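Local structure of chorismate mutase (Helicobacter pylori, 6AL9) at the interface of chains A and B. The protein catalyses the rearrangement of chorismate to prephenate, the step that leads from the shikimate pathway towards phenylalanine and tyrosine. Sequence-based numbering; all coordinates share one arbitrary frame. Chains: chain A/B, Chorismate mutase.

Contact 1: the interface of chains A and B. Residues chain A 28, 32, 35, 86; chain B 65-66.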
ATOM      1  N   ASP A  28      -4.060  -4.766   6.288  1.00 26.30           N
ATOM      2  CA  ASP A  28      -4.773  -5.113   7.493  1.00 26.39           C
ATOM      3  C   ASP A  28      -3.895  -5.922   8.466  1.00 25.86           C
ATOM      4  O   ASP A  28      -3.910  -5.701   9.672  1.00 25.44           O
ATOM      5  CB  ASP A  28      -6.031  -5.902   7.102  1.00 27.17           C
ATOM      6  CG  ASP A  28      -7.103  -5.847   8.153  1.00 28.41           C
ATOM      7  OD1 ASP A  28      -7.276  -4.798   8.809  1.00 28.27           O
ATOM      8  OD2 ASP A  28      -7.779  -6.868   8.321  1.00 29.82           O
ATOM      9  N   GLU A  32      -2.343  -4.942  12.283  1.00 26.65           N
ATOM     10  CA  GLU A  32      -2.400  -5.845  13.440  1.00 31.41           C
ATOM     11  C   GLU A  32      -1.048  -5.963  14.143  1.00 31.60           C
ATOM     12  O   GLU A  32      -0.975  -5.939  15.358  1.00 31.79           O
ATOM     13  CB  GLU A  32      -2.860  -7.235  12.999  1.00 33.43           C
ATOM     14  CG  GLU A  32      -2.593  -8.360  13.989  1.00 38.67           C
ATOM     15  CD  GLU A  32      -3.549  -8.362  15.183  1.00 45.89           C
ATOM     16  OE1 GLU A  32      -4.535  -7.567  15.206  1.00 38.82           O
ATOM     17  OE2 GLU A  32      -3.304  -9.181  16.105  1.00 50.05           O
ATOM     18  N   LEU A  35      -0.259  -2.860  15.905  1.00 30.46           N
ATOM     19  CA  LEU A  35      -1.033  -2.866  17.139  1.00 31.58           C
ATOM     20  C   LEU A  35      -0.241  -3.621  18.208  1.00 34.05           C
ATOM     21  O   LEU A  35      -0.099  -3.155  19.328  1.00 31.27           O
ATOM     22  CB  LEU A  35      -2.400  -3.524  16.941  1.00 34.96           C
ATOM     23  CG  LEU A  35      -3.293  -3.656  18.188  1.00 41.03           C
ATOM     24  CD1 LEU A  35      -3.514  -2.284  18.818  1.00 42.25           C
ATOM     25  CD2 LEU A  35      -4.629  -4.319  17.876  1.00 38.96           C
ATOM     26  N   PHE A  86      -3.108   4.925  13.409  1.00 33.69           N
ATOM     27  CA  PHE A  86      -3.808   3.745  13.872  1.00 32.69           C
ATOM     28  C   PHE A  86      -3.328   3.373  15.270  1.00 31.03           C
ATOM     29  O   PHE A  86      -4.143   3.137  16.145  1.00 30.39           O
ATOM     30  CB  PHE A  86      -3.632   2.592  12.888  1.00 32.35           C
ATOM     31  CG  PHE A  86      -4.089   1.271  13.425  1.00 33.88           C
ATOM     32  CD1 PHE A  86      -3.224   0.479  14.156  1.00 33.89           C
ATOM     33  CD2 PHE A  86      -5.389   0.824  13.207  1.00 36.90           C
ATOM     34  CE1 PHE A  86      -3.641  -0.735  14.674  1.00 36.25           C
ATOM     35  CE2 PHE A  86      -5.811  -0.397  13.723  1.00 37.24           C
ATOM     36  CZ  PHE A  86      -4.935  -1.173  14.452  1.00 35.62           C
TER
ATOM     37  N   LYS B  65      -9.982  -6.817  10.038  1.00 36.40           N
ATOM     38  CA  LYS B  65      -9.816  -6.528  11.469  1.00 38.29           C
ATOM     39  C   LYS B  65      -9.727  -5.037  11.769  1.00 34.63           C
ATOM     40  O   LYS B  65     -10.320  -4.557  12.715  1.00 33.50           O
ATOM     41  CB  LYS B  65      -8.566  -7.216  12.039  1.00 40.99           C
ATOM     42  CG  LYS B  65      -8.608  -8.733  12.089  1.00 44.71           C
ATOM     43  CD  LYS B  65      -7.555  -9.279  13.049  1.00 45.88           C
ATOM     44  CE  LYS B  65      -8.060  -9.253  14.490  1.00 49.14           C
ATOM     45  NZ  LYS B  65      -7.038  -9.700  15.483  1.00 47.01           N
ATOM     46  N   HIS B  66      -8.979  -4.299  10.965  1.00 34.45           N
ATOM     47  CA  HIS B  66      -8.681  -2.921  11.283  1.00 33.65           C
ATOM     48  C   HIS B  66      -8.990  -1.932  10.154  1.00 35.15           C
ATOM     49  O   HIS B  66      -9.165  -0.745  10.398  1.00 36.62           O
ATOM     50  CB  HIS B  66      -7.211  -2.796  11.640  1.00 35.57           C
ATOM     51  CG  HIS B  66      -6.751  -3.769  12.672  1.00 34.47           C
ATOM     52  ND1 HIS B  66      -7.095  -3.660  14.000  1.00 35.26           N
ATOM     53  CD2 HIS B  66      -5.959  -4.862  12.572  1.00 35.54           C
ATOM     54  CE1 HIS B  66      -6.535  -4.647  14.677  1.00 36.49           C
ATOM     55  NE2 HIS B  66      -5.839  -5.389  13.834  1.00 37.85           N
TER
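The two successive backbone N-H groups of B:Lys65 and B:His66, in the loop ahead of helix 69-93 of chain B, point at the carboxylate of A:Asp28 on helix 8-40. Each carboxylate oxygen accepts a hydrogen bond from one of them on its syn lone pair: OD1 of A:Asp28 lies 2.8 Å from N of B:His66, and OD2 of A:Asp28 lies 2.8 Å from N of B:Lys65. With CG anti to the backbone N (chi1 -157°), the A:Asp28 carboxylate leans out from its helix to meet the loop. One turn on, A:Glu32 bends at chi2 (75°) and brings OE1 to 2.9 Å from NE2 of B:His66, nearly in the plane of the imidazole; the bond uses the anti lone pair, and the carboxylate lies almost flat with the ring. NZ of B:Lys65 reaches the same oxygen in a salt bridge, 3.3 Å from OE1 of A:Glu32, a weak hydrogen bond at most. The CE2-CZ edge of A:Phe86 points at one face of the B:His66 imidazole, CZ 3.3 Å from ND1; CB of B:Lys65 lies over the other, and CD2 of A:Leu35 touches CE1. The bonds hold the loop on helix 8-40, and the aromatic contact of A:Phe86 ties it to helix 69-92, helping to join the dimer.

Contact 2: the interface of chains A and B. Residues chain A 26, 29-30, 33-34; chain B 15-16, 19-20, 23.
Helix 8-40 of chain A packs antiparallel along helix 9-41 of chain B, the long first helices of the two subunits, with A:Leu26, A:Arg30 and A:Ile33 facing B:Ile16, B:Leu19, B:Asp20 and B:Leu23. B:Leu19 sits at the middle and divides its two methyls between neighbours. CD1 of B:Leu19 meets CD1 of A:Ile33 tip to tip at 3.4 Å, a tight fit, and also touches CA of A:Arg30. CD2 of B:Leu19 turns to CD2 of A:Leu26, 3.5 Å away. A:Leu26 and B:Leu23 lie alongside each other, pointing opposite ways, with CB of A:Leu26 and CD1 of B:Leu23 3.4 Å apart, again close. At the other end, CG2 of A:Ile33 lies alongside B:Ile16, 3.6 Å from CG1. The aliphatic part of A:Arg30 runs across B:Ile16 at about a right angle, CG of the arginine 3.7 Å from CD1 of the isoleucine. The A:Arg30 chain, with CG anti to the backbone N (chi1 -168°) and extended as far as NE, takes the guanidinium past the apolar row to B:Asp20. A:Arg30 also belongs to the p-hydroxybenzoate pocket, where the partner aspartate may help to position it. Guanidinium and carboxylate, nearly coplanar, meet side-on in a salt bridge of two nearly straight hydrogen bonds: NE of A:Arg30 is 2.8 Å from OD1 of B:Asp20 (164° at H), somewhat out of the carboxylate plane, and NH2 of A:Arg30 is 2.8 Å from OD2 of B:Asp20 (161° at H).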
ATOM      1  N   LEU A  26      -3.002  -7.617   3.142  1.00 28.34           N
ATOM      2  CA  LEU A  26      -1.650  -7.409   3.692  1.00 27.95           C
ATOM      3  C   LEU A  26      -1.579  -6.145   4.568  1.00 25.07           C
ATOM      4  O   LEU A  26      -0.919  -6.130   5.595  1.00 23.56           O
ATOM      5  CB  LEU A  26      -0.585  -7.327   2.594  1.00 25.90           C
ATOM      6  CG  LEU A  26      -0.128  -8.607   1.893  1.00 28.00           C
ATOM      7  CD1 LEU A  26       0.956  -8.262   0.892  1.00 26.91           C
ATOM      8  CD2 LEU A  26       0.400  -9.679   2.842  1.00 28.55           C
ATOM      9  N   LYS A  29      -3.110  -6.848   7.943  1.00 26.77           N
ATOM     10  CA  LYS A  29      -2.217  -7.646   8.776  1.00 27.40           C
ATOM     11  C   LYS A  29      -1.100  -6.772   9.352  1.00 25.11           C
ATOM     12  O   LYS A  29      -0.578  -7.026  10.450  1.00 23.51           O
ATOM     13  CB  LYS A  29      -1.621  -8.799   7.953  1.00 31.61           C
ATOM     14  CG  LYS A  29      -2.487 -10.059   7.884  1.00 38.00           C
ATOM     15  CD  LYS A  29      -2.486 -10.690   6.476  1.00 43.12           C
ATOM     16  CE  LYS A  29      -2.766 -12.197   6.494  1.00 46.15           C
ATOM     17  NZ  LYS A  29      -1.553 -13.038   6.783  1.00 50.45           N
ATOM     18  N   ARG A  30      -0.702  -5.768   8.582  1.00 23.50           N
ATOM     19  CA  ARG A  30       0.412  -4.916   8.969  1.00 23.55           C
ATOM     20  C   ARG A  30      -0.017  -3.950  10.063  1.00 25.23           C
ATOM     21  O   ARG A  30       0.801  -3.588  10.937  1.00 25.23           O
ATOM     22  CB  ARG A  30       0.963  -4.162   7.759  1.00 20.93           C
ATOM     23  CG  ARG A  30       2.294  -3.475   7.990  1.00 20.90           C
ATOM     24  CD  ARG A  30       2.570  -2.459   6.889  1.00 21.72           C
ATOM     25  NE  ARG A  30       3.971  -2.076   6.819  1.00 21.43           N
ATOM     26  CZ  ARG A  30       4.534  -1.154   7.591  1.00 22.83           C
ATOM     27  NH1 ARG A  30       3.825  -0.496   8.517  1.00 22.61           N
ATOM     28  NH2 ARG A  30       5.824  -0.889   7.438  1.00 23.58           N
ATOM     29  N   ILE A  33       0.015  -6.141  13.368  1.00 29.57           N
ATOM     30  CA  ILE A  33       1.350  -6.207  13.923  1.00 27.94           C
ATOM     31  C   ILE A  33       1.774  -4.880  14.540  1.00 27.55           C
ATOM     32  O   ILE A  33       2.418  -4.871  15.577  1.00 24.83           O
ATOM     33  CB  ILE A  33       2.392  -6.617  12.857  1.00 28.81           C
ATOM     34  CG1 ILE A  33       2.177  -8.052  12.437  1.00 29.25           C
ATOM     35  CG2 ILE A  33       3.819  -6.538  13.413  1.00 30.42           C
ATOM     36  CD1 ILE A  33       3.025  -8.400  11.245  1.00 31.75           C
ATOM     37  N   ALA A  34       1.434  -3.757  13.915  1.00 27.00           N
ATOM     38  CA  ALA A  34       1.717  -2.462  14.543  1.00 29.30           C
ATOM     39  C   ALA A  34       0.916  -2.253  15.832  1.00 28.79           C
ATOM     40  O   ALA A  34       1.346  -1.534  16.737  1.00 27.82           O
ATOM     41  CB  ALA A  34       1.478  -1.304  13.570  1.00 30.62           C
TER
ATOM     42  N   GLU B  15       8.279  -9.426  11.040  1.00 30.23           N
ATOM     43  CA  GLU B  15       7.018  -9.756  10.414  1.00 31.66           C
ATOM     44  C   GLU B  15       6.508  -8.615   9.532  1.00 30.77           C
ATOM     45  O   GLU B  15       6.098  -8.829   8.381  1.00 24.79           O
ATOM     46  CB  GLU B  15       5.994 -10.120  11.477  1.00 37.91           C
ATOM     47  CG  GLU B  15       6.280 -11.489  12.082  1.00 47.99           C
ATOM     48  CD  GLU B  15       5.050 -12.232  12.559  1.00 53.59           C
ATOM     49  OE1 GLU B  15       4.006 -12.137  11.880  1.00 65.95           O
ATOM     50  OE2 GLU B  15       5.146 -12.921  13.603  1.00 65.68           O
ATOM     51  N   ILE B  16       6.542  -7.403  10.086  1.00 29.78           N
ATOM     52  CA  ILE B  16       6.433  -6.169   9.272  1.00 29.41           C
ATOM     53  C   ILE B  16       7.289  -6.226   7.995  1.00 24.86           C
ATOM     54  O   ILE B  16       6.803  -5.970   6.915  1.00 25.02           O
ATOM     55  CB  ILE B  16       6.893  -4.944  10.083  1.00 30.43           C
ATOM     56  CG1 ILE B  16       5.927  -4.666  11.240  1.00 32.25           C
ATOM     57  CG2 ILE B  16       7.098  -3.723   9.204  1.00 30.54           C
ATOM     58  CD1 ILE B  16       4.571  -4.118  10.871  1.00 30.01           C
ATOM     59  N   LEU B  19       5.931  -8.503   5.470  1.00 21.86           N
ATOM     60  CA  LEU B  19       4.767  -7.798   4.931  1.00 24.94           C
ATOM     61  C   LEU B  19       5.180  -6.783   3.896  1.00 23.35           C
ATOM     62  O   LEU B  19       4.603  -6.716   2.832  1.00 24.56           O
ATOM     63  CB  LEU B  19       3.990  -7.094   6.047  1.00 26.93           C
ATOM     64  CG  LEU B  19       2.842  -7.970   6.561  1.00 30.15           C
ATOM     65  CD1 LEU B  19       2.404  -7.596   7.959  1.00 30.04           C
ATOM     66  CD2 LEU B  19       1.662  -7.865   5.617  1.00 35.77           C
ATOM     67  N   ASP B  20       6.208  -6.020   4.213  1.00 23.37           N
ATOM     68  CA  ASP B  20       6.664  -4.987   3.325  1.00 24.21           C
ATOM     69  C   ASP B  20       7.279  -5.518   2.037  1.00 23.83           C
ATOM     70  O   ASP B  20       7.101  -4.912   1.016  1.00 23.79           O
ATOM     71  CB  ASP B  20       7.614  -4.038   4.036  1.00 25.90           C
ATOM     72  CG  ASP B  20       6.893  -3.124   5.012  1.00 27.78           C
ATOM     73  OD1 ASP B  20       5.679  -2.899   4.823  1.00 30.44           O
ATOM     74  OD2 ASP B  20       7.536  -2.608   5.959  1.00 30.92           O
ATOM     75  N   LEU B  23       4.108  -6.497   0.090  1.00 21.89           N
ATOM     76  CA  LEU B  23       3.352  -5.307  -0.261  1.00 21.89           C
ATOM     77  C   LEU B  23       4.032  -4.570  -1.382  1.00 21.62           C
ATOM     78  O   LEU B  23       3.385  -4.090  -2.309  1.00 19.86           O
ATOM     79  CB  LEU B  23       3.293  -4.394   0.967  1.00 22.67           C
ATOM     80  CG  LEU B  23       2.020  -3.621   1.322  1.00 22.42           C
ATOM     81  CD1 LEU B  23       0.775  -4.484   1.393  1.00 21.75           C
ATOM     82  CD2 LEU B  23       2.249  -2.964   2.684  1.00 22.46           C
TER

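Contact 3: the interface of chains A and B. Residues chain A 66-67, 71-72, 75; chain B 24, 27-28, 31, 82.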
ATOM      1  N   HIS A  66       9.331  -1.708 -11.741  1.00 29.38           N
ATOM      2  CA  HIS A  66       8.879  -0.327 -11.891  1.00 28.37           C
ATOM      3  C   HIS A  66       9.086   0.552 -10.674  1.00 29.60           C
ATOM      4  O   HIS A  66       9.307   1.759 -10.817  1.00 31.22           O
ATOM      5  CB  HIS A  66       7.401  -0.280 -12.284  1.00 27.12           C
ATOM      6  CG  HIS A  66       7.066  -1.152 -13.445  1.00 25.35           C
ATOM      7  ND1 HIS A  66       7.452  -0.852 -14.733  1.00 24.43           N
ATOM      8  CD2 HIS A  66       6.401  -2.329 -13.511  1.00 25.00           C
ATOM      9  CE1 HIS A  66       7.022  -1.794 -15.547  1.00 24.57           C
ATOM     10  NE2 HIS A  66       6.370  -2.697 -14.833  1.00 25.05           N
ATOM     11  N   LEU A  67       8.994  -0.028  -9.484  1.00 29.40           N
ATOM     12  CA  LEU A  67       9.159   0.766  -8.276  1.00 30.73           C
ATOM     13  C   LEU A  67      10.548   1.384  -8.289  1.00 33.86           C
ATOM     14  O   LEU A  67      11.514   0.743  -8.686  1.00 34.31           O
ATOM     15  CB  LEU A  67       9.024  -0.080  -7.021  1.00 27.31           C
ATOM     16  CG  LEU A  67       7.698  -0.762  -6.718  1.00 27.67           C
ATOM     17  CD1 LEU A  67       7.706  -1.279  -5.275  1.00 24.60           C
ATOM     18  CD2 LEU A  67       6.526   0.191  -6.949  1.00 29.14           C
ATOM     19  N   ILE A  71       8.705   6.374  -5.773  1.00 30.75           N
ATOM     20  CA  ILE A  71       7.407   5.698  -5.680  1.00 27.60           C
ATOM     21  C   ILE A  71       7.236   5.014  -4.325  1.00 26.34           C
ATOM     22  O   ILE A  71       6.142   5.020  -3.776  1.00 23.60           O
ATOM     23  CB  ILE A  71       7.223   4.653  -6.812  1.00 27.00           C
ATOM     24  CG1 ILE A  71       7.127   5.343  -8.176  1.00 27.10           C
ATOM     25  CG2 ILE A  71       6.002   3.750  -6.567  1.00 25.11           C
ATOM     26  CD1 ILE A  71       7.221   4.386  -9.349  1.00 26.70           C
ATOM     27  N   LEU A  72       8.314   4.405  -3.815  1.00 27.94           N
ATOM     28  CA  LEU A  72       8.310   3.773  -2.502  1.00 26.69           C
ATOM     29  C   LEU A  72       8.165   4.831  -1.404  1.00 26.97           C
ATOM     30  O   LEU A  72       7.432   4.632  -0.435  1.00 26.52           O
ATOM     31  CB  LEU A  72       9.620   3.000  -2.258  1.00 28.68           C
ATOM     32  CG  LEU A  72       9.742   1.584  -2.809  1.00 29.15           C
ATOM     33  CD1 LEU A  72      11.197   1.155  -2.774  1.00 31.91           C
ATOM     34  CD2 LEU A  72       8.898   0.615  -2.016  1.00 28.67           C
ATOM     35  N   PHE A  75       4.541   5.905  -1.424  1.00 21.13           N
ATOM     36  CA  PHE A  75       3.764   4.830  -0.868  1.00 19.66           C
ATOM     37  C   PHE A  75       3.909   4.755   0.655  1.00 20.43           C
ATOM     38  O   PHE A  75       2.912   4.828   1.383  1.00 20.88           O
ATOM     39  CB  PHE A  75       4.181   3.528  -1.498  1.00 18.42           C
ATOM     40  CG  PHE A  75       3.311   2.364  -1.122  1.00 17.11           C
ATOM     41  CD1 PHE A  75       1.974   2.338  -1.463  1.00 17.53           C
ATOM     42  CD2 PHE A  75       3.847   1.272  -0.479  1.00 16.39           C
ATOM     43  CE1 PHE A  75       1.175   1.249  -1.134  1.00 16.80           C
ATOM     44  CE2 PHE A  75       3.067   0.187  -0.132  1.00 15.73           C
ATOM     45  CZ  PHE A  75       1.731   0.173  -0.465  1.00 16.37           C
TER
ATOM     46  N   SER B  24       5.352  -4.467  -1.284  1.00 22.53           N
ATOM     47  CA  SER B  24       6.194  -3.916  -2.349  1.00 26.28           C
ATOM     48  C   SER B  24       6.069  -4.712  -3.633  1.00 25.23           C
ATOM     49  O   SER B  24       5.933  -4.134  -4.699  1.00 27.23           O
ATOM     50  CB  SER B  24       7.681  -4.004  -1.952  1.00 27.53           C
ATOM     51  OG  SER B  24       7.967  -3.124  -0.915  1.00 32.84           O
ATOM     52  N   LEU B  27       2.713  -4.216  -5.165  1.00 22.75           N
ATOM     53  CA  LEU B  27       2.596  -2.879  -5.775  1.00 21.06           C
ATOM     54  C   LEU B  27       3.332  -2.808  -7.109  1.00 21.79           C
ATOM     55  O   LEU B  27       2.866  -2.186  -8.049  1.00 22.34           O
ATOM     56  CB  LEU B  27       3.099  -1.768  -4.835  1.00 18.38           C
ATOM     57  CG  LEU B  27       2.983  -0.361  -5.399  1.00 16.44           C
ATOM     58  CD1 LEU B  27       1.542   0.059  -5.494  1.00 16.75           C
ATOM     59  CD2 LEU B  27       3.746   0.613  -4.545  1.00 16.29           C
ATOM     60  N   ASP B  28       4.487  -3.447  -7.171  1.00 23.34           N
ATOM     61  CA  ASP B  28       5.233  -3.567  -8.400  1.00 25.26           C
ATOM     62  C   ASP B  28       4.429  -4.268  -9.503  1.00 24.93           C
ATOM     63  O   ASP B  28       4.415  -3.825 -10.647  1.00 26.79           O
ATOM     64  CB  ASP B  28       6.547  -4.306  -8.120  1.00 25.18           C
ATOM     65  CG  ASP B  28       7.624  -3.999  -9.155  1.00 25.23           C
ATOM     66  OD1 ASP B  28       7.785  -2.813  -9.511  1.00 25.98           O
ATOM     67  OD2 ASP B  28       8.320  -4.940  -9.591  1.00 26.85           O
ATOM     68  N   LEU B  31       1.685  -2.046 -10.850  1.00 22.98           N
ATOM     69  CA  LEU B  31       2.169  -1.126 -11.861  1.00 24.85           C
ATOM     70  C   LEU B  31       2.399  -1.795 -13.219  1.00 25.80           C
ATOM     71  O   LEU B  31       2.234  -1.170 -14.249  1.00 27.36           O
ATOM     72  CB  LEU B  31       3.463  -0.473 -11.369  1.00 26.71           C
ATOM     73  CG  LEU B  31       3.291   0.395 -10.142  1.00 26.03           C
ATOM     74  CD1 LEU B  31       4.564   1.211  -9.956  1.00 28.55           C
ATOM     75  CD2 LEU B  31       2.042   1.276 -10.314  1.00 27.81           C
ATOM     76  N   ILE B  82       0.090   7.105  -7.370  1.00 22.10           N
ATOM     77  CA  ILE B  82       1.263   6.430  -7.861  1.00 22.76           C
ATOM     78  C   ILE B  82       1.010   5.774  -9.226  1.00 23.45           C
ATOM     79  O   ILE B  82       1.777   5.944 -10.159  1.00 23.34           O
ATOM     80  CB  ILE B  82       1.716   5.342  -6.902  1.00 21.52           C
ATOM     81  CG1 ILE B  82       2.408   5.955  -5.685  1.00 21.29           C
ATOM     82  CG2 ILE B  82       2.675   4.391  -7.615  1.00 21.39           C
ATOM     83  CD1 ILE B  82       2.576   4.943  -4.573  1.00 21.50           C
TER
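A:Leu67 pushes its branched end between B:Leu27 and B:Leu31 in this part of the all-helical type II chorismate mutase dimer, where the loop before helix 69-92 and the start of that helix rest on helix 9-41 of chain B. CD2 of A:Leu67 touches both leucines, 3.7 Å from CD2 of B:Leu27 and equally far from CD1 of B:Leu31, while CD1 of A:Leu67 turns to the carbonyl of B:Ser24. With CG anti to the backbone N (chi1 -179°), B:Leu27 lays its own CD2 methyl over one face of the A:Phe75 ring, 4.0 Å from the ring centroid and offset toward its rim. B:Ile82, from helix 69-93, closes the apolar group: its CG2 is 3.5 Å from CG2 of A:Ile71, and its CD1 reaches across to CB of A:Phe75. On the polar side, one oxygen of B:Asp28 accepts hydrogen bonds from two successive backbone N-H groups, OD1 lying 2.9 Å from N of A:His66 and 3.0 Å from N of A:Leu67. The first arrives at the syn lone pair and the second nearly along the C-O bond, which may draw negative charge towards OD1. The packing is looser at the margins: the A:His66 imidazole turns its edge to the backbone O of B:Asp28, with CD2 of the histidine 3.8 Å from that oxygen, and CD2 of A:Leu72 comes no nearer than 4.0 Å to OG of B:Ser24.

Contacts 1 and 2 are neighbours, their C-alpha centres about 10 Å apart, and both use helix 8-40 of chain A, where residues interleave along the same turns. Contact 3 lies about 16 Å from contact 2 and 22 Å from contact 1. It presents the chain-exchanged counterpart of part of contact 1, since His66 and Asp28 recur with their chains reversed. Helix 69-92 of chain A serves contacts 1 and 3. Helix 9-41 of chain B runs on from contact 2 into contact 3. The long first helix of each subunit receives both the first helix and the loop of its partner, binding the two chains into an intertwined two-fold dimer.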